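Local structure of kojibiose phosphorylase (Gut metagenome, 6W0P) at residues F601-L606 with A632-L637; D589-M594 with S626-I631; T543-Q548 with Y610-P615; L692-N697 with I735-K740. The protein is a glycoside hydrolase family 65 enzyme that combines a beta-rich N-terminal domain with a helical central catalytic domain and a small beta C-terminal domain. All blocks are in the same frame, centred on the assembly; numbering follows the deposited sequence.

Interactions 1, 2 and 3 form one cluster in the helical catalytic domain, their centres 10 to 12 Å apart and each touching the other two. Interactions 1 and 2 share helix 624-634, and interactions 1 and 3 share helix 603-613; helix 590-596 completes the set, and the loop 543-548 packs against that helix. Their segments alternate along the chain, which interlocks the three contacts. Interaction 4 comes later, in the C-terminal domain, where 692-697 and 735-740 join strands 689-692 and 733-737. Its centre is about 14 Å from that of interaction 1, and Ser-633 touches Thr-695 there, so the helical cluster directly abuts the small beta domain.

Interaction 1: F601-L606 with A632-L637; sequences FSQKQL and ASKIGL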
# COMPACT_ATOMS: atom_id res chain seq x y z
N PHE A 601 26.12 -25.18 14.52
CA PHE A 601 24.91 -25.95 14.87
C PHE A 601 25.19 -27.44 14.71
O PHE A 601 25.77 -27.83 13.71
CB PHE A 601 23.70 -25.47 14.08
CG PHE A 601 23.32 -24.05 14.42
CD1 PHE A 601 22.80 -23.74 15.67
CD2 PHE A 601 23.49 -23.03 13.50
CE1 PHE A 601 22.46 -22.43 16.00
CE2 PHE A 601 23.16 -21.73 13.83
CZ PHE A 601 22.64 -21.44 15.07
N SER A 602 24.77 -28.23 15.70
CA SER A 602 24.99 -29.69 15.73
C SER A 602 24.07 -30.33 14.69
O SER A 602 23.11 -29.64 14.22
CB SER A 602 24.73 -30.22 17.11
OG SER A 602 23.37 -30.10 17.47
N GLN A 603 24.33 -31.60 14.36
CA GLN A 603 23.44 -32.45 13.54
C GLN A 603 22.01 -32.37 14.07
O GLN A 603 21.07 -32.33 13.25
CB GLN A 603 23.89 -33.92 13.58
CG GLN A 603 25.21 -34.15 12.87
CD GLN A 603 25.10 -33.80 11.41
OE1 GLN A 603 24.33 -34.41 10.67
NE2 GLN A 603 25.88 -32.81 10.98
N LYS A 604 21.86 -32.44 15.39
CA LYS A 604 20.53 -32.56 16.04
C LYS A 604 19.78 -31.22 15.94
O LYS A 604 18.57 -31.25 15.77
CB LYS A 604 20.68 -33.00 17.50
CG LYS A 604 20.95 -34.49 17.67
CD LYS A 604 21.09 -34.92 19.12
CE LYS A 604 21.10 -36.43 19.28
NZ LYS A 604 21.39 -36.82 20.68
N GLN A 605 20.48 -30.09 16.06
CA GLN A 605 19.86 -28.73 15.95
C GLN A 605 19.32 -28.49 14.54
O GLN A 605 18.15 -28.07 14.41
CB GLN A 605 20.86 -27.66 16.37
CG GLN A 605 21.03 -27.61 17.88
CD GLN A 605 22.11 -26.63 18.26
OE1 GLN A 605 23.19 -26.63 17.68
NE2 GLN A 605 21.79 -25.76 19.20
N LEU A 606 20.15 -28.77 13.54
CA LEU A 606 19.76 -28.67 12.11
C LEU A 606 18.59 -29.60 11.81
O LEU A 606 17.66 -29.17 11.10
CB LEU A 606 20.98 -28.99 11.24
CG LEU A 606 22.12 -27.99 11.32
CD1 LEU A 606 23.41 -28.64 10.87
CD2 LEU A 606 21.81 -26.77 10.44
N ALA A 632 19.91 -30.46 4.07
CA ALA A 632 19.55 -31.90 3.94
C ALA A 632 20.83 -32.72 3.81
O ALA A 632 20.96 -33.68 4.57
CB ALA A 632 18.64 -32.15 2.77
N SER A 633 21.74 -32.35 2.91
CA SER A 633 23.04 -33.05 2.73
C SER A 633 23.78 -33.12 4.07
O SER A 633 24.21 -34.20 4.46
CB SER A 633 23.90 -32.39 1.67
OG SER A 633 23.53 -32.80 0.37
N LYS A 634 23.93 -31.98 4.75
CA LYS A 634 24.67 -31.82 6.03
C LYS A 634 24.13 -32.80 7.08
O LYS A 634 24.96 -33.27 7.90
CB LYS A 634 24.54 -30.37 6.52
CG LYS A 634 25.42 -29.98 7.69
CD LYS A 634 26.89 -29.87 7.38
CE LYS A 634 27.22 -28.77 6.37
NZ LYS A 634 28.64 -28.85 5.90
N ILE A 635 22.83 -33.11 7.07
CA ILE A 635 22.21 -33.99 8.11
C ILE A 635 21.92 -35.41 7.56
O ILE A 635 21.21 -36.16 8.24
CB ILE A 635 20.96 -33.33 8.73
CG1 ILE A 635 19.88 -33.01 7.70
CG2 ILE A 635 21.34 -32.09 9.52
CD1 ILE A 635 18.76 -32.16 8.24
N GLY A 636 22.49 -35.80 6.42
CA GLY A 636 22.43 -37.18 5.90
C GLY A 636 21.11 -37.52 5.22
O GLY A 636 20.90 -38.72 4.98
N LEU A 637 20.27 -36.53 4.86
CA LEU A 637 18.98 -36.76 4.14
C LEU A 637 19.22 -36.67 2.62
O LEU A 637 18.85 -35.64 1.97
CB LEU A 637 17.95 -35.74 4.60
CG LEU A 637 17.52 -35.80 6.05
CD1 LEU A 637 16.44 -34.77 6.32
CD2 LEU A 637 17.02 -37.19 6.41
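Gln-603, in the first turn of helix 603-613, faces Ile-635, just past the last turn of helix 624-634, with their CA atoms 5.8 Å apart. From that close backbone approach two side chains reach across. In Gln-603 a bend at chi2 (-62°) carries CD to 3.6 Å from the carbonyl O of Lys-634. One turn further on, Leu-606 supplies the greasy part of the contact: its CB rests 3.6 Å from CG2 of Ile-635. CG2 also lies 3.7 Å from the backbone O of Gln-603, so this one methyl sits against the first turn of the helix, between the Gln-603 carbonyl and the Leu-606 CB. Leu-606 CD1 meets the stem of Lys-634 at CG, 4.0 Å away, while the lysine chain folds at chi2 and chi3 and carries its ammonium end away. Beyond the two segments, Ile-635 also packs on Leu-607 and Tyr-610, and Leu-606 on Met-594 of helix 590-596. Both helix ends are finished in classic fashion. At the start, Ser-602 and Gln-605 exchange bonds as a capping box, with Ser-602 N donating to OE1 in the carbonyl plane, on a lone pair. At the finish, Gly-636 takes the positive phi of a Schellman motif, in which Leu-637 N bonds to Ala-632 O at 2.9 Å; a capped helix start packed against a Schellman-terminated helix end thus joins two helices of the catalytic domain.

Interaction 2: D589-M594 with S626-I631; sequences DVLMFM and SIHSII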
# COMPACT_ATOMS: atom_id res chain seq x y z
N ASP A 589 14.06 -18.85 6.72
CA ASP A 589 14.15 -17.74 7.71
C ASP A 589 15.06 -18.24 8.84
O ASP A 589 16.26 -17.92 8.81
CB ASP A 589 12.73 -17.31 8.07
CG ASP A 589 12.64 -15.94 8.70
OD1 ASP A 589 13.32 -15.75 9.73
OD2 ASP A 589 11.88 -15.06 8.14
N VAL A 590 14.56 -19.12 9.71
CA VAL A 590 15.41 -19.81 10.72
C VAL A 590 16.54 -20.56 9.98
O VAL A 590 17.71 -20.46 10.40
CB VAL A 590 14.59 -20.77 11.59
CG1 VAL A 590 15.48 -21.73 12.38
CG2 VAL A 590 13.66 -20.01 12.51
N LEU A 591 16.18 -21.30 8.93
CA LEU A 591 17.13 -22.19 8.19
C LEU A 591 18.15 -21.33 7.44
O LEU A 591 19.26 -21.82 7.14
CB LEU A 591 16.35 -23.11 7.26
CG LEU A 591 15.55 -24.23 7.93
CD1 LEU A 591 15.18 -25.30 6.92
CD2 LEU A 591 16.31 -24.85 9.11
N MET A 592 17.79 -20.08 7.13
CA MET A 592 18.74 -19.11 6.53
C MET A 592 19.87 -18.81 7.53
O MET A 592 21.02 -18.93 7.15
CB MET A 592 18.04 -17.81 6.15
CG MET A 592 18.89 -16.96 5.24
SD MET A 592 19.08 -17.79 3.64
CE MET A 592 20.51 -16.92 3.01
N PHE A 593 19.59 -18.40 8.77
CA PHE A 593 20.72 -18.04 9.67
C PHE A 593 21.46 -19.32 10.07
O PHE A 593 22.65 -19.27 10.30
CB PHE A 593 20.29 -17.13 10.82
CG PHE A 593 19.52 -17.77 11.93
CD1 PHE A 593 20.16 -18.54 12.88
CD2 PHE A 593 18.16 -17.56 12.05
CE1 PHE A 593 19.45 -19.12 13.92
CE2 PHE A 593 17.45 -18.12 13.10
CZ PHE A 593 18.10 -18.90 14.03
N MET A 594 20.77 -20.46 10.11
CA MET A 594 21.41 -21.74 10.44
C MET A 594 22.36 -22.12 9.30
O MET A 594 23.49 -22.53 9.60
CB MET A 594 20.35 -22.80 10.71
CG MET A 594 19.58 -22.50 12.00
SD MET A 594 18.66 -23.88 12.71
CE MET A 594 20.03 -24.77 13.47
N SER A 626 17.92 -24.63 -2.84
CA SER A 626 19.38 -24.84 -2.64
C SER A 626 19.73 -24.86 -1.14
O SER A 626 20.62 -25.63 -0.75
CB SER A 626 20.19 -23.80 -3.42
OG SER A 626 20.03 -22.48 -2.91
N ILE A 627 19.11 -24.01 -0.33
CA ILE A 627 19.42 -23.91 1.12
C ILE A 627 18.97 -25.21 1.78
O ILE A 627 19.73 -25.79 2.56
CB ILE A 627 18.72 -22.70 1.74
CG1 ILE A 627 19.21 -21.40 1.11
CG2 ILE A 627 18.91 -22.70 3.24
CD1 ILE A 627 20.69 -21.24 1.19
N HIS A 628 17.77 -25.66 1.45
CA HIS A 628 17.19 -26.91 1.99
C HIS A 628 18.03 -28.11 1.51
O HIS A 628 18.27 -29.04 2.33
CB HIS A 628 15.68 -26.98 1.65
CG HIS A 628 14.83 -25.98 2.38
ND1 HIS A 628 14.55 -24.72 1.89
CD2 HIS A 628 14.22 -26.06 3.58
CE1 HIS A 628 13.80 -24.07 2.76
NE2 HIS A 628 13.58 -24.88 3.80
N SER A 629 18.46 -28.13 0.23
CA SER A 629 19.32 -29.21 -0.31
C SER A 629 20.61 -29.26 0.51
O SER A 629 21.03 -30.37 0.89
CB SER A 629 19.67 -29.07 -1.77
OG SER A 629 20.50 -30.17 -2.15
N ILE A 630 21.20 -28.09 0.79
CA ILE A 630 22.53 -28.00 1.47
C ILE A 630 22.38 -28.51 2.88
O ILE A 630 23.22 -29.30 3.29
CB ILE A 630 23.12 -26.58 1.43
CG1 ILE A 630 23.57 -26.24 -0.00
CG2 ILE A 630 24.25 -26.45 2.44
CD1 ILE A 630 23.49 -24.79 -0.35
N ILE A 631 21.34 -28.07 3.59
CA ILE A 631 21.09 -28.49 4.99
C ILE A 631 20.76 -29.99 4.98
O ILE A 631 21.29 -30.69 5.84
CB ILE A 631 20.03 -27.62 5.67
CG1 ILE A 631 20.55 -26.20 5.88
CG2 ILE A 631 19.56 -28.24 6.99
CD1 ILE A 631 19.47 -25.20 6.30
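His-628, which meets Leu-591 across the contact, has its ND1 hydrogen-bonded to the carbonyl O of Ser-624, one turn earlier in its own helix. That bond ties the ring back to helix 624-634 and leaves the NE2 and CD2 side toward the other helix. There Leu-591 CD1 sits 3.5 Å from NE2 and about as near to CD2, the two side chains crossing at about a right angle, and the ring of His-619 meets that of His-628 edge-to-face. Short segments of the two helices cross at 58° with their axes 10.3 Å apart. Leu-591 points toward helix 624-634 and settles among Ile-627, His-628 and Ile-631. Leu-591 CB lies 3.9 Å from Ile-631 CD1. The same CD1 presses on the backbone O of Leu-591 at 3.5 Å, and Ile-627 CG2 approaches that oxygen from one turn earlier, at 4.0 Å. Met-592 starts out pointing away from the partner helix, but a bend at chi2 (67°) swings SD back to within 4.4 Å of Ile-627 CG1. Tyr-355 of helix 351-361 touches both Met-592 and Ile-627. No hydrogen bond passes between the two segments: every touching residue is buried, and the helices are held by branched aliphatic side chains, a thioether and one imidazole, while ND1 of the histidine is bonded to Ser-624 O of its own helix.

Interaction 3: T543-Q548 with Y610-P615; sequences TLLFEQ and YNYYEP
Leu-545 is the first residue of 543-548 to touch Tyr-612, and an ST turn leads into it: its backbone N donates to Thr-543 OG1. Leu-545 CD2 rests 3.8 Å from Tyr-612 CB, and the two side chains cross at about a right angle. Phe-546 turns its ring away, yet its backbone O makes the central bond of the contact, accepting from Tyr-613 OH at 2.6 Å. This oxygen lies at the edge of the tyrosine ring, in its plane, while the hydroxyl stands 23° out of the carbonyl plane. At Glu-547 the main chain itself is in touch, with CA 3.4 Å from the same OH; the side chain leaves the backbone away from helix 603-613, and OE2 bonds to Phe-553 N. Gln-548 follows, its N 2.9 Å from Tyr-613 OH and its CB 3.8 Å from it. Its CG lies anti to the backbone N (chi1 -170°), and the extended chain beyond runs obliquely past the ring. There OE1 comes within 4.0 Å of Tyr-613 CE1, the amide and ring planes 32° apart, and NE2 is held by Asp-477 OD2. Tyr-613 is therefore met by three successive residues at its hydroxyl, while one of its faces has Tyr-612 CD2 over its centre at a height of 3.5 Å. The loop also bonds to Asn-609 of helix 603-613 through Leu-544 O and Phe-546 N; Val-590 of helix 590-596 packs on Phe-546, Gln-548 and Tyr-613, and Thr-487 of helix 487-504 fastens Glu-547 and Gln-548 beyond.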
# COMPACT_ATOMS: atom_id res chain seq x y z
N THR A 543 13.77 -28.86 22.79
CA THR A 543 13.37 -29.28 21.41
C THR A 543 14.49 -28.95 20.42
O THR A 543 14.46 -29.49 19.30
CB THR A 543 12.05 -28.61 20.99
OG1 THR A 543 12.34 -27.22 20.82
CG2 THR A 543 10.93 -28.82 21.99
N LEU A 544 15.41 -28.07 20.81
CA LEU A 544 16.51 -27.54 19.95
C LEU A 544 15.93 -26.64 18.84
O LEU A 544 16.69 -26.35 17.89
CB LEU A 544 17.32 -28.70 19.34
CG LEU A 544 17.85 -29.78 20.29
CD1 LEU A 544 18.62 -30.84 19.52
CD2 LEU A 544 18.75 -29.20 21.39
N LEU A 545 14.67 -26.19 18.94
CA LEU A 545 14.01 -25.36 17.88
C LEU A 545 14.25 -23.87 18.15
O LEU A 545 14.22 -23.46 19.32
CB LEU A 545 12.52 -25.65 17.82
CG LEU A 545 12.12 -27.05 17.34
CD1 LEU A 545 10.63 -27.29 17.51
CD2 LEU A 545 12.52 -27.26 15.89
N PHE A 546 14.50 -23.08 17.11
CA PHE A 546 14.25 -21.62 17.09
C PHE A 546 12.79 -21.41 16.67
O PHE A 546 12.29 -22.15 15.77
CB PHE A 546 15.19 -20.88 16.15
CG PHE A 546 16.63 -20.94 16.58
CD1 PHE A 546 17.15 -20.00 17.46
CD2 PHE A 546 17.46 -21.93 16.11
CE1 PHE A 546 18.49 -20.07 17.86
CE2 PHE A 546 18.79 -21.99 16.49
CZ PHE A 546 19.30 -21.06 17.36
N GLU A 547 12.11 -20.47 17.33
CA GLU A 547 10.75 -20.06 16.89
C GLU A 547 10.96 -18.89 15.93
O GLU A 547 11.68 -18.00 16.31
CB GLU A 547 9.83 -19.71 18.07
CG GLU A 547 8.38 -19.49 17.62
CD GLU A 547 7.37 -19.19 18.72
OE1 GLU A 547 7.79 -18.77 19.82
OE2 GLU A 547 6.17 -19.33 18.46
N GLN A 548 10.37 -18.93 14.74
CA GLN A 548 10.68 -17.99 13.64
C GLN A 548 10.37 -16.56 14.09
O GLN A 548 11.14 -15.65 13.74
CB GLN A 548 9.88 -18.31 12.37
CG GLN A 548 10.36 -17.51 11.19
CD GLN A 548 9.63 -17.90 9.94
OE1 GLN A 548 9.76 -19.03 9.46
NE2 GLN A 548 8.87 -16.95 9.40
N TYR A 610 15.10 -28.30 10.67
CA TYR A 610 14.79 -28.73 9.30
C TYR A 610 13.43 -29.43 9.30
O TYR A 610 12.60 -29.16 8.40
CB TYR A 610 15.90 -29.64 8.75
CG TYR A 610 15.65 -30.12 7.34
CD1 TYR A 610 16.09 -29.41 6.23
CD2 TYR A 610 14.97 -31.30 7.12
CE1 TYR A 610 15.86 -29.86 4.94
CE2 TYR A 610 14.73 -31.76 5.84
CZ TYR A 610 15.15 -31.02 4.75
OH TYR A 610 14.91 -31.54 3.51
N ASN A 611 13.22 -30.34 10.26
CA ASN A 611 12.02 -31.20 10.32
C ASN A 611 10.81 -30.30 10.60
O ASN A 611 9.75 -30.62 10.09
CB ASN A 611 12.10 -32.30 11.38
CG ASN A 611 12.90 -33.52 10.97
OD1 ASN A 611 13.26 -33.67 9.81
ND2 ASN A 611 13.24 -34.37 11.93
N TYR A 612 10.96 -29.24 11.39
CA TYR A 612 9.81 -28.34 11.69
C TYR A 612 9.53 -27.40 10.49
O TYR A 612 8.36 -27.28 10.14
CB TYR A 612 10.02 -27.55 12.98
CG TYR A 612 8.79 -26.78 13.36
CD1 TYR A 612 7.79 -27.35 14.12
CD2 TYR A 612 8.58 -25.50 12.86
CE1 TYR A 612 6.63 -26.64 14.42
CE2 TYR A 612 7.45 -24.77 13.17
CZ TYR A 612 6.47 -25.34 13.96
OH TYR A 612 5.34 -24.62 14.20
N TYR A 613 10.55 -26.78 9.89
CA TYR A 613 10.37 -25.66 8.92
C TYR A 613 10.31 -26.11 7.46
O TYR A 613 9.53 -25.48 6.73
CB TYR A 613 11.44 -24.60 9.18
CG TYR A 613 11.18 -23.82 10.44
CD1 TYR A 613 10.07 -23.00 10.58
CD2 TYR A 613 12.04 -23.92 11.52
CE1 TYR A 613 9.83 -22.30 11.75
CE2 TYR A 613 11.81 -23.21 12.69
CZ TYR A 613 10.70 -22.42 12.81
OH TYR A 613 10.50 -21.75 13.98
N GLU A 614 11.09 -27.10 7.03
CA GLU A 614 11.07 -27.56 5.61
C GLU A 614 9.63 -27.89 5.19
O GLU A 614 9.20 -27.40 4.15
CB GLU A 614 12.02 -28.74 5.38
CG GLU A 614 12.10 -29.21 3.93
CD GLU A 614 10.87 -29.88 3.34
OE1 GLU A 614 10.35 -30.79 3.98
OE2 GLU A 614 10.39 -29.42 2.23
N PRO A 615 8.82 -28.70 5.92
CA PRO A 615 7.46 -29.04 5.45
C PRO A 615 6.39 -27.92 5.54
O PRO A 615 5.32 -28.06 4.95
CB PRO A 615 7.03 -30.23 6.33
CG PRO A 615 7.92 -30.17 7.56
CD PRO A 615 9.19 -29.45 7.13

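Interaction 4: L692-N697 with I735-K740; sequences LTPTSN and INVYGK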
# COMPACT_ATOMS: atom_id res chain seq x y z
N LEU A 692 35.62 -30.60 4.06
CA LEU A 692 34.80 -31.23 2.99
C LEU A 692 34.12 -32.47 3.58
O LEU A 692 34.76 -33.12 4.43
CB LEU A 692 35.69 -31.62 1.82
CG LEU A 692 36.42 -30.48 1.11
CD1 LEU A 692 37.39 -31.02 0.07
CD2 LEU A 692 35.42 -29.55 0.46
N THR A 693 32.87 -32.72 3.18
CA THR A 693 32.10 -33.96 3.47
C THR A 693 31.36 -34.36 2.21
O THR A 693 30.15 -34.19 2.12
CB THR A 693 31.09 -33.78 4.61
OG1 THR A 693 31.79 -33.20 5.70
CG2 THR A 693 30.45 -35.08 5.05
N PRO A 694 32.08 -34.80 1.16
CA PRO A 694 31.45 -35.06 -0.13
C PRO A 694 30.44 -36.22 -0.12
O PRO A 694 30.74 -37.29 0.38
CB PRO A 694 32.65 -35.32 -1.06
CG PRO A 694 33.81 -34.65 -0.36
CD PRO A 694 33.54 -34.91 1.11
N THR A 695 29.24 -35.94 -0.64
CA THR A 695 28.13 -36.91 -0.80
C THR A 695 27.76 -36.96 -2.28
O THR A 695 28.26 -36.13 -3.06
CB THR A 695 26.96 -36.53 0.12
OG1 THR A 695 26.64 -35.16 -0.09
CG2 THR A 695 27.27 -36.78 1.58
N SER A 696 26.91 -37.90 -2.66
CA SER A 696 26.65 -38.29 -4.07
C SER A 696 25.40 -37.56 -4.57
O SER A 696 24.42 -37.45 -3.80
CB SER A 696 26.48 -39.79 -4.20
OG SER A 696 27.67 -40.47 -3.83
N ASN A 697 25.44 -37.12 -5.83
CA ASN A 697 24.22 -36.83 -6.63
C ASN A 697 23.87 -38.13 -7.37
O ASN A 697 24.73 -38.58 -8.14
CB ASN A 697 24.45 -35.66 -7.57
CG ASN A 697 23.21 -35.28 -8.36
OD1 ASN A 697 22.42 -36.14 -8.71
ND2 ASN A 697 23.04 -33.99 -8.64
N ILE A 735 43.57 -29.88 5.73
CA ILE A 735 42.18 -30.02 5.25
C ILE A 735 41.51 -31.15 6.03
O ILE A 735 42.17 -32.16 6.31
CB ILE A 735 42.18 -30.19 3.72
CG1 ILE A 735 40.77 -30.39 3.15
CG2 ILE A 735 43.13 -31.30 3.30
CD1 ILE A 735 40.76 -30.40 1.65
N ASN A 736 40.25 -30.95 6.39
CA ASN A 736 39.45 -31.88 7.21
C ASN A 736 38.45 -32.57 6.27
O ASN A 736 37.61 -31.84 5.68
CB ASN A 736 38.86 -31.08 8.37
CG ASN A 736 38.40 -31.99 9.47
OD1 ASN A 736 37.58 -32.86 9.23
ND2 ASN A 736 38.96 -31.82 10.66
N VAL A 737 38.58 -33.88 6.05
CA VAL A 737 37.67 -34.65 5.15
C VAL A 737 37.02 -35.80 5.93
O VAL A 737 37.76 -36.67 6.49
CB VAL A 737 38.37 -35.16 3.87
CG1 VAL A 737 37.37 -35.67 2.85
CG2 VAL A 737 39.24 -34.09 3.21
N TYR A 738 35.68 -35.84 5.95
CA TYR A 738 34.88 -36.84 6.68
C TYR A 738 35.33 -36.81 8.15
O TYR A 738 35.37 -37.86 8.80
CB TYR A 738 35.02 -38.23 6.04
CG TYR A 738 34.51 -38.31 4.62
CD1 TYR A 738 33.22 -37.88 4.29
CD2 TYR A 738 35.30 -38.79 3.59
CE1 TYR A 738 32.73 -37.95 3.00
CE2 TYR A 738 34.82 -38.86 2.29
CZ TYR A 738 33.54 -38.43 1.99
OH TYR A 738 33.07 -38.47 0.70
N GLY A 739 35.67 -35.62 8.65
CA GLY A 739 35.99 -35.37 10.07
C GLY A 739 37.42 -35.74 10.45
O GLY A 739 37.71 -35.62 11.65
N LYS A 740 38.28 -36.14 9.50
CA LYS A 740 39.73 -36.44 9.75
C LYS A 740 40.61 -35.35 9.13
O LYS A 740 40.30 -34.87 8.00
CB LYS A 740 40.15 -37.80 9.18
CG LYS A 740 39.20 -38.97 9.45
CD LYS A 740 39.70 -39.97 10.47
CE LYS A 740 38.60 -40.79 11.11
NZ LYS A 740 37.74 -41.47 10.10
O HOH W 1 35.03 -33.01 7.32
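Tyr-738 OH donates to Pro-694 O at 2.6 Å, a side-chain bond placed just beyond a parallel pair of strands, 689-692 and 733-737, in the mixed four-stranded sheet of the C-terminal domain. In that pair Leu-692 N bonds to Asn-736 O at 2.8 Å and Tyr-738 N bonds to Leu-692 O at 3.2 Å, so Leu-692 grips the residues before and after Val-737, its parallel bridge partner. Leu-692 O takes more than this one bond: Val-737 CA makes a CH...O contact with it at 3.4 Å, and a water lies 2.9 Å from it. The same water accepts from Gly-739 N at 3.0 Å, linking the strand end to the type I' turn of Val-737 to Lys-740 that leads into strand 740-744. The side chain of Tyr-738, within this turn, starts with CG anti to its carbonyl carbon (chi1 -62°), and its ring then runs obliquely past Thr-693 and Pro-694. The proline O sits at the ring edge, in plane, whereas the hydroxyl is tilted 20° from the carbonyl plane of Pro-694. Around this bond the packing is apolar. Strand 722-726 covers Pro-694 and Tyr-738 with Val-723, and Leu-692 and Val-737 with Ile-725. Thr-693 CG2 lies 4.0 Å from Tyr-738 CD1, and Pro-694 CD rests 3.6 Å from Tyr-738 CZ.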